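Local coordinates for alpha-glucosidase (Pseudoalteromonas sp. K8, PDB 5HQA), which hydrolyses alpha-glucosides as a calcium-containing, chloride-activated member of glycoside hydrolase family 97, at residues 31-37 and 130-135; 2-6 and 79-83; 156-160 and 477-482. All coordinates share one frame. Residue numbers count along the deposited sequence, not the author numbering.

Interaction 1 of 3, residues 31-37 and 130-135; sequences TVINNSA and TEFAVN
Strands 30-42 and 122-134 pair antiparallel within one sheet of the N-terminal beta-sandwich. Strand 30-42 carries a classic beta bulge at Val32 and Ile33, opposite Ile25 of strand 22-27. Here the chain turns a corner, and strands 34-37 and 131-134 then run at 162°, their axes 5.4 Å apart at closest. Ile33 and Val134 form an antiparallel non-hydrogen-bonded pair (CA-CA 4.8 Å), with Ile33 CD1 4.3 Å from Val134 CG2. Backbone bonds run from Asn135 N to Val32 O (3.0 Å), Asn34 N to Ala133 O (2.7 Å) and Glu131 N to Ala37 O (3.0 Å). Where regular pairing lapses, side chains replace backbone acceptors: Ser36 OG (chi1 m) accepts Ala133 N at 2.9 Å and donates to Asn34 O at 2.7 Å, while Glu131 OE1 (chi1 m, chi2 t) accepts Ala37 N at 2.9 Å. Asn135 (chi1 t) sends ND2 to Thr31 O (2.9 Å) and receives Asn34 ND2 on OD1 (3.1 Å). The pair belongs to a galactose-mutarotase-like beta-sandwich.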
loop_
_atom_site.group_PDB
_atom_site.type_symbol
_atom_site.label_atom_id
_atom_site.label_comp_id
_atom_site.label_asym_id
_atom_site.label_seq_id
_atom_site.Cartn_x
_atom_site.Cartn_y
_atom_site.Cartn_z
ATOM N N THR A 31 6.097 6.916 29.085
ATOM C CA THR A 31 5.180 7.648 28.219
ATOM C C THR A 31 5.799 7.852 26.841
ATOM O O THR A 31 6.905 8.384 26.724
ATOM C CB THR A 31 4.841 9.006 28.838
ATOM O OG1 THR A 31 4.350 8.816 30.165
ATOM C CG2 THR A 31 3.784 9.731 28.007
ATOM N N VAL A 32 5.090 7.427 25.795
ATOM C CA VAL A 32 5.522 7.692 24.434
ATOM C C VAL A 32 4.611 8.687 23.727
ATOM O O VAL A 32 5.085 9.424 22.855
ATOM C CB VAL A 32 5.660 6.391 23.610
ATOM C CG1 VAL A 32 6.799 5.561 24.160
ATOM C CG2 VAL A 32 4.375 5.577 23.634
ATOM N N ILE A 33 3.335 8.752 24.101
ATOM C CA ILE A 33 2.393 9.741 23.591
ATOM C C ILE A 33 1.879 10.533 24.790
ATOM O O ILE A 33 1.243 9.964 25.689
ATOM C CB ILE A 33 1.229 9.087 22.820
ATOM C CG1 ILE A 33 1.742 8.302 21.596
ATOM C CG2 ILE A 33 0.179 10.135 22.408
ATOM C CD1 ILE A 33 2.363 9.164 20.517
ATOM N N ASN A 34 2.185 11.832 24.821
ATOM C CA ASN A 34 1.722 12.706 25.885
ATOM C C ASN A 34 0.240 13.010 25.692
ATOM O O ASN A 34 -0.367 12.623 24.693
ATOM C CB ASN A 34 2.535 13.998 25.893
ATOM C CG ASN A 34 3.960 13.795 26.383
ATOM O OD1 ASN A 34 4.233 12.904 27.183
ATOM N ND2 ASN A 34 4.871 14.629 25.909
ATOM N N ASN A 35 -0.347 13.728 26.657
ATOM C CA ASN A 35 -1.734 14.181 26.560
ATOM C C ASN A 35 -2.034 14.700 25.162
ATOM O O ASN A 35 -1.390 15.640 24.685
ATOM C CB ASN A 35 -2.014 15.295 27.574
ATOM C CG ASN A 35 -1.924 14.828 28.999
ATOM O OD1 ASN A 35 -2.292 13.699 29.323
ATOM N ND2 ASN A 35 -1.430 15.704 29.870
ATOM N N SER A 36 -3.020 14.087 24.510
ATOM C CA SER A 36 -3.365 14.379 23.124
ATOM C C SER A 36 -4.861 14.635 23.034
ATOM O O SER A 36 -5.654 13.811 23.497
ATOM C CB SER A 36 -2.971 13.210 22.218
ATOM O OG SER A 36 -1.574 12.966 22.279
ATOM N N ALA A 37 -5.243 15.759 22.424
ATOM C CA ALA A 37 -6.628 16.215 22.418
ATOM C C ALA A 37 -7.521 15.334 21.534
ATOM O O ALA A 37 -7.063 14.649 20.615
ATOM C CB ALA A 37 -6.706 17.666 21.937
ATOM N N THR A 130 -8.232 15.651 16.978
ATOM C CA THR A 130 -7.351 14.548 17.340
ATOM C C THR A 130 -5.883 14.932 17.228
ATOM O O THR A 130 -5.436 15.426 16.189
ATOM C CB THR A 130 -7.623 13.370 16.411
ATOM O OG1 THR A 130 -9.020 13.077 16.433
ATOM C CG2 THR A 130 -6.793 12.132 16.833
ATOM N N GLU A 131 -5.128 14.662 18.289
ATOM C CA GLU A 131 -3.691 14.880 18.285
ATOM C C GLU A 131 -2.954 13.574 18.553
ATOM O O GLU A 131 -3.520 12.600 19.066
ATOM C CB GLU A 131 -3.269 15.926 19.336
ATOM C CG GLU A 131 -3.798 17.339 19.076
ATOM C CD GLU A 131 -3.626 18.254 20.284
ATOM O OE1 GLU A 131 -3.363 17.740 21.408
ATOM O OE2 GLU A 131 -3.764 19.491 20.121
ATOM N N PHE A 132 -1.672 13.581 18.185
ATOM C CA PHE A 132 -0.692 12.557 18.546
ATOM C C PHE A 132 0.501 13.347 19.079
ATOM O O PHE A 132 1.354 13.785 18.302
ATOM C CB PHE A 132 -0.315 11.690 17.335
ATOM C CG PHE A 132 -1.508 11.131 16.595
ATOM C CD1 PHE A 132 -2.152 11.880 15.625
ATOM C CD2 PHE A 132 -1.989 9.859 16.879
ATOM C CE1 PHE A 132 -3.250 11.369 14.949
ATOM C CE2 PHE A 132 -3.078 9.344 16.210
ATOM C CZ PHE A 132 -3.715 10.102 15.242
ATOM N N ALA A 133 0.543 13.580 20.389
ATOM C CA ALA A 133 1.605 14.385 20.991
ATOM C C ALA A 133 2.759 13.461 21.367
ATOM O O ALA A 133 2.680 12.716 22.352
ATOM C CB ALA A 133 1.091 15.157 22.204
ATOM N N VAL A 134 3.836 13.516 20.594
ATOM C CA VAL A 134 4.959 12.608 20.798
ATOM C C VAL A 134 5.834 13.120 21.934
ATOM O O VAL A 134 6.283 14.277 21.924
ATOM C CB VAL A 134 5.773 12.452 19.506
ATOM C CG1 VAL A 134 6.961 11.524 19.744
ATOM C CG2 VAL A 134 4.887 11.921 18.403
ATOM N N ASN A 135 6.094 12.249 22.904
ATOM C CA ASN A 135 6.962 12.591 24.020
ATOM C C ASN A 135 8.422 12.596 23.571
ATOM O O ASN A 135 8.841 11.745 22.780
ATOM C CB ASN A 135 6.758 11.589 25.153
ATOM C CG ASN A 135 7.378 12.051 26.442
ATOM O OD1 ASN A 135 7.535 13.251 26.672
ATOM N ND2 ASN A 135 7.743 11.110 27.288
HETATM O O HOH W 1 8.059 8.989 22.524
HETATM O O HOH W 2 -2.606 18.399 23.805
#

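Interaction 2 of 3, residues 2-6 and 79-83; sequences TVQSP and QHNEV
The one hydrogen bond between these two nearly antiparallel segments is from a side chain to a backbone carbonyl: Asn81 ND2 donates to Gln4 O at 2.8 Å with an angle of 159°. Strand 2-4 and strand 79-83 run at 175° to each other, but their axes stay 6.7 Å apart at closest, and the backbones share no beta bridge. The nearest CA pairs are Val3 with Val83 (6.4 Å), Ser5 with Asn81 (6.0 Å) and Pro6 with His80 (6.0 Å). Strands 2-4 and 79-83 are extended; Ser5 leaves the strand and Pro6 (phi/psi -53/-40) turns the chain. Val3, Asn81 and Val83 direct their CA-to-CB bonds toward the opposite segment. Both valines are in the p rotamer, and Val3 CB packs on Val83 CG1 at 3.6 Å; Val3 CG2 also lies 3.8 Å from Asn81 CB. Asn81 takes chi1 m, which carries its amide up to the carbonyl of Gln4. Farther along, the C-gamma-exo ring of Pro6 rests on the backbone, with Pro6 CG 3.7 Å from Gln79 O. This is packing between layers of a beta-sandwich: strand 2-4 bonds to strand 10-15 in one sheet, whereas strand 75-89 lies between strands 53-67 and 95-104 in the other, and Phe101 touches both Val3 and Val83.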
loop_
_atom_site.group_PDB
_atom_site.type_symbol
_atom_site.label_atom_id
_atom_site.label_comp_id
_atom_site.label_asym_id
_atom_site.label_seq_id
_atom_site.Cartn_x
_atom_site.Cartn_y
_atom_site.Cartn_z
ATOM N N THR A 2 -8.610 3.598 31.710
ATOM C CA THR A 2 -7.393 2.951 31.240
ATOM C C THR A 2 -7.744 1.665 30.512
ATOM O O THR A 2 -8.613 0.908 30.960
ATOM C CB THR A 2 -6.436 2.623 32.400
ATOM O OG1 THR A 2 -6.040 3.831 33.052
ATOM C CG2 THR A 2 -5.186 1.905 31.890
ATOM N N VAL A 3 -7.066 1.418 29.389
ATOM C CA VAL A 3 -7.112 0.124 28.721
ATOM C C VAL A 3 -5.676 -0.246 28.379
ATOM O O VAL A 3 -4.847 0.627 28.109
ATOM C CB VAL A 3 -8.020 0.149 27.462
ATOM C CG1 VAL A 3 -7.448 1.073 26.373
ATOM C CG2 VAL A 3 -8.267 -1.270 26.922
ATOM N N GLN A 4 -5.373 -1.545 28.432
ATOM C CA GLN A 4 -4.021 -2.037 28.195
ATOM C C GLN A 4 -4.042 -3.140 27.149
ATOM O O GLN A 4 -5.047 -3.830 26.962
ATOM C CB GLN A 4 -3.383 -2.583 29.481
ATOM C CG GLN A 4 -3.525 -1.679 30.687
ATOM C CD GLN A 4 -2.902 -2.288 31.937
ATOM O OE1 GLN A 4 -2.409 -3.420 31.910
ATOM N NE2 GLN A 4 -2.927 -1.540 33.037
ATOM N N SER A 5 -2.904 -3.322 26.481
ATOM C CA SER A 5 -2.772 -4.450 25.578
ATOM C C SER A 5 -2.889 -5.753 26.367
ATOM O O SER A 5 -2.738 -5.762 27.592
ATOM C CB SER A 5 -1.432 -4.394 24.843
ATOM O OG SER A 5 -0.364 -4.341 25.773
ATOM N N PRO A 6 -3.168 -6.867 25.687
ATOM C CA PRO A 6 -3.198 -8.154 26.396
ATOM C C PRO A 6 -1.941 -8.436 27.205
ATOM O O PRO A 6 -2.048 -8.932 28.334
ATOM C CB PRO A 6 -3.390 -9.160 25.256
ATOM C CG PRO A 6 -4.176 -8.385 24.235
ATOM C CD PRO A 6 -3.601 -6.998 24.283
ATOM N N GLN A 79 -6.306 -10.325 18.927
ATOM C CA GLN A 79 -6.337 -10.341 20.390
ATOM C C GLN A 79 -6.184 -8.912 20.878
ATOM O O GLN A 79 -5.134 -8.296 20.668
ATOM C CB GLN A 79 -5.230 -11.219 20.964
ATOM C CG GLN A 79 -5.397 -12.683 20.625
ATOM C CD GLN A 79 -4.189 -13.534 21.003
ATOM O OE1 GLN A 79 -3.044 -13.072 20.962
ATOM N NE2 GLN A 79 -4.445 -14.791 21.364
ATOM N N HIS A 80 -7.217 -8.380 21.525
ATOM C CA HIS A 80 -7.123 -7.010 22.005
ATOM C C HIS A 80 -8.070 -6.818 23.178
ATOM O O HIS A 80 -9.033 -7.569 23.358
ATOM C CB HIS A 80 -7.425 -5.988 20.893
ATOM C CG HIS A 80 -8.861 -5.953 20.460
ATOM N ND1 HIS A 80 -9.340 -6.700 19.401
ATOM C CD2 HIS A 80 -9.918 -5.238 20.923
ATOM C CE1 HIS A 80 -10.630 -6.456 19.240
ATOM N NE2 HIS A 80 -11.006 -5.578 20.155
ATOM N N ASN A 81 -7.761 -5.816 23.992
ATOM C CA ASN A 81 -8.709 -5.296 24.962
ATOM C C ASN A 81 -9.328 -4.027 24.397
ATOM O O ASN A 81 -8.701 -3.299 23.628
ATOM C CB ASN A 81 -8.038 -5.013 26.304
ATOM C CG ASN A 81 -7.579 -6.272 26.993
ATOM O OD1 ASN A 81 -8.274 -7.293 26.964
ATOM N ND2 ASN A 81 -6.403 -6.222 27.612
ATOM N N GLU A 82 -10.570 -3.773 24.782
ATOM C CA GLU A 82 -11.370 -2.718 24.184
ATOM C C GLU A 82 -12.035 -1.919 25.292
ATOM O O GLU A 82 -12.472 -2.488 26.295
ATOM C CB GLU A 82 -12.416 -3.330 23.256
ATOM C CG GLU A 82 -13.266 -2.366 22.453
ATOM C CD GLU A 82 -14.095 -3.112 21.411
ATOM O OE1 GLU A 82 -13.724 -4.254 21.060
ATOM O OE2 GLU A 82 -15.118 -2.580 20.951
ATOM N N VAL A 83 -12.091 -0.601 25.130
ATOM C CA VAL A 83 -12.893 0.226 26.024
ATOM C C VAL A 83 -13.605 1.280 25.192
ATOM O O VAL A 83 -13.016 1.885 24.292
ATOM C CB VAL A 83 -12.058 0.875 27.150
ATOM C CG1 VAL A 83 -11.080 1.913 26.597
ATOM C CG2 VAL A 83 -12.996 1.499 28.221
#

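Interaction 3 of 3, residues 156-160 and 477-482; sequences VYNTT and MLAFTR
Tyr157 lays its ring over Thr481, whose OG1 sits above one ring face, 3.1 Å from Tyr157 CZ. The tyrosine (chi1 m, chi2 80°) points toward the segment 477-482 from an extended loop leading into strand 158-161. Opposite it, helix 474-478 runs into a type I beta turn from Leu478 to Thr481, with Thr481 N bonded to Leu478 O at 3.1 Å, so that Met477, Leu478, Thr481 and Arg482 are brought round the ring. Met477 (chi1 m, chi2 m, chi3 t) places CG 3.9 Å from Tyr157 CB and its methyl CE 3.2 Å from Thr159 OG1. Leu478 CD2 approaches Tyr157 CE1 at 4.1 Å, and Arg482 CB lies 3.7 Å from Tyr157 OH. The Arg482 guanidinium leads away to the carbonyls of Pro487, Gly486 and Glu455, itself one of the calcium-binding residues. The contact joins the N-terminal domain to the catalytic domain beside the magnesium site, the Met477 side chain about 6 Å from the ion. Aliphatic atoms of Met477 and Leu478 pack against the ring, while Thr481 OG1 (chi1 p), its proton given to Met477 O at 2.8 Å, presents its oxygen to the ring face, which implies a largely van der Waals interface.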
loop_
_atom_site.group_PDB
_atom_site.type_symbol
_atom_site.label_atom_id
_atom_site.label_comp_id
_atom_site.label_asym_id
_atom_site.label_seq_id
_atom_site.Cartn_x
_atom_site.Cartn_y
_atom_site.Cartn_z
ATOM N N VAL A 156 10.201 10.554 -2.541
ATOM C CA VAL A 156 11.161 9.766 -1.770
ATOM C C VAL A 156 11.092 10.206 -0.312
ATOM O O VAL A 156 10.708 11.339 0.002
ATOM C CB VAL A 156 12.591 9.889 -2.338
ATOM C CG1 VAL A 156 12.629 9.422 -3.796
ATOM C CG2 VAL A 156 13.116 11.317 -2.200
ATOM N N TYR A 157 11.448 9.297 0.595
ATOM C CA TYR A 157 11.320 9.559 2.022
ATOM C C TYR A 157 12.460 10.431 2.534
ATOM O O TYR A 157 13.620 10.277 2.127
ATOM C CB TYR A 157 11.250 8.231 2.794
ATOM C CG TYR A 157 9.852 7.674 2.690
ATOM C CD1 TYR A 157 9.442 6.999 1.542
ATOM C CD2 TYR A 157 8.912 7.910 3.693
ATOM C CE1 TYR A 157 8.142 6.542 1.406
ATOM C CE2 TYR A 157 7.610 7.461 3.570
ATOM C CZ TYR A 157 7.231 6.772 2.425
ATOM O OH TYR A 157 5.942 6.330 2.294
ATOM N N ASN A 158 12.109 11.364 3.422
ATOM C CA ASN A 158 13.076 12.203 4.117
ATOM C C ASN A 158 13.462 11.557 5.438
ATOM O O ASN A 158 12.616 10.975 6.114
ATOM C CB ASN A 158 12.487 13.583 4.402
ATOM C CG ASN A 158 11.980 14.263 3.155
ATOM O OD1 ASN A 158 10.826 14.697 3.094
ATOM N ND2 ASN A 158 12.834 14.362 2.153
ATOM N N THR A 159 14.736 11.689 5.813
ATOM C CA THR A 159 15.238 11.248 7.113
ATOM C C THR A 159 15.597 12.504 7.896
ATOM O O THR A 159 16.573 13.182 7.560
ATOM C CB THR A 159 16.464 10.348 6.962
ATOM O OG1 THR A 159 16.156 9.239 6.107
ATOM C CG2 THR A 159 16.935 9.837 8.338
ATOM N N THR A 160 14.788 12.850 8.908
ATOM C CA THR A 160 15.032 14.101 9.631
ATOM C C THR A 160 14.738 13.934 11.116
ATOM O O THR A 160 14.085 12.956 11.511
ATOM C CB THR A 160 14.146 15.244 9.114
ATOM O OG1 THR A 160 12.806 15.048 9.590
ATOM C CG2 THR A 160 14.124 15.317 7.590
ATOM N N MET A 477 13.142 2.094 2.814
ATOM C CA MET A 477 12.197 3.070 3.355
ATOM C C MET A 477 10.762 2.578 3.203
ATOM O O MET A 477 9.996 2.560 4.173
ATOM C CB MET A 477 12.361 4.416 2.647
ATOM C CG MET A 477 13.670 5.115 2.933
ATOM S SD MET A 477 13.752 5.679 4.652
ATOM C CE MET A 477 15.312 6.584 4.600
ATOM N N LEU A 478 10.386 2.177 1.982
ATOM C CA LEU A 478 9.028 1.698 1.728
ATOM C C LEU A 478 8.615 0.629 2.723
ATOM O O LEU A 478 7.479 0.629 3.214
ATOM C CB LEU A 478 8.915 1.131 0.306
ATOM C CG LEU A 478 8.984 2.117 -0.867
ATOM C CD1 LEU A 478 8.939 1.341 -2.195
ATOM C CD2 LEU A 478 7.854 3.142 -0.798
ATOM N N ALA A 479 9.528 -0.295 3.029
ATOM C CA ALA A 479 9.176 -1.462 3.833
ATOM C C ALA A 479 8.657 -1.087 5.215
ATOM O O ALA A 479 7.905 -1.860 5.815
ATOM C CB ALA A 479 10.381 -2.393 3.971
ATOM N N PHE A 480 9.049 0.072 5.746
ATOM C CA PHE A 480 8.647 0.472 7.091
ATOM C C PHE A 480 7.746 1.700 7.081
ATOM O O PHE A 480 7.468 2.280 8.142
ATOM C CB PHE A 480 9.879 0.727 7.965
ATOM C CG PHE A 480 10.788 -0.466 8.096
ATOM C CD1 PHE A 480 10.554 -1.428 9.071
ATOM C CD2 PHE A 480 11.880 -0.623 7.244
ATOM C CE1 PHE A 480 11.381 -2.530 9.191
ATOM C CE2 PHE A 480 12.722 -1.723 7.356
ATOM C CZ PHE A 480 12.477 -2.677 8.334
ATOM N N THR A 481 7.286 2.112 5.908
ATOM C CA THR A 481 6.384 3.243 5.813
ATOM C C THR A 481 5.196 2.840 4.949
ATOM O O THR A 481 4.214 2.287 5.455
ATOM C CB THR A 481 7.128 4.463 5.245
ATOM O OG1 THR A 481 7.717 4.126 3.979
ATOM C CG2 THR A 481 8.239 4.921 6.201
ATOM N N ARG A 482 5.300 3.081 3.636
ATOM C CA ARG A 482 4.227 2.742 2.702
ATOM C C ARG A 482 3.740 1.301 2.865
ATOM O O ARG A 482 2.531 1.040 2.832
ATOM C CB ARG A 482 4.712 2.984 1.269
ATOM C CG ARG A 482 3.867 2.314 0.197
ATOM C CD ARG A 482 2.459 2.915 0.092
ATOM N NE ARG A 482 1.709 2.238 -0.967
ATOM C CZ ARG A 482 1.137 1.043 -0.833
ATOM N NH1 ARG A 482 0.497 0.494 -1.861
ATOM N NH2 ARG A 482 1.197 0.400 0.330
#

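Interactions 1 and 2 both lie within the N-terminal domain, their centres about 18 Å apart and their nearest atoms about 11 Å apart. Along the chain they cross: 2-6, 31-37, 79-83, 130-135. Strands 2-4, 30-42 and 122-134 belong to one antiparallel sheet and strand 75-89 to the other, so interaction 1 pairs strands within a layer while interaction 2 joins the two layers. Interaction 3 comes later in the chain; its strand 158-161 is at the edge of the sheet that also contains strand 75-89. Its centre lies about 30 Å from that of interaction 2 and about 22 Å from that of interaction 1. It is one of the places where the sandwich meets the catalytic domain.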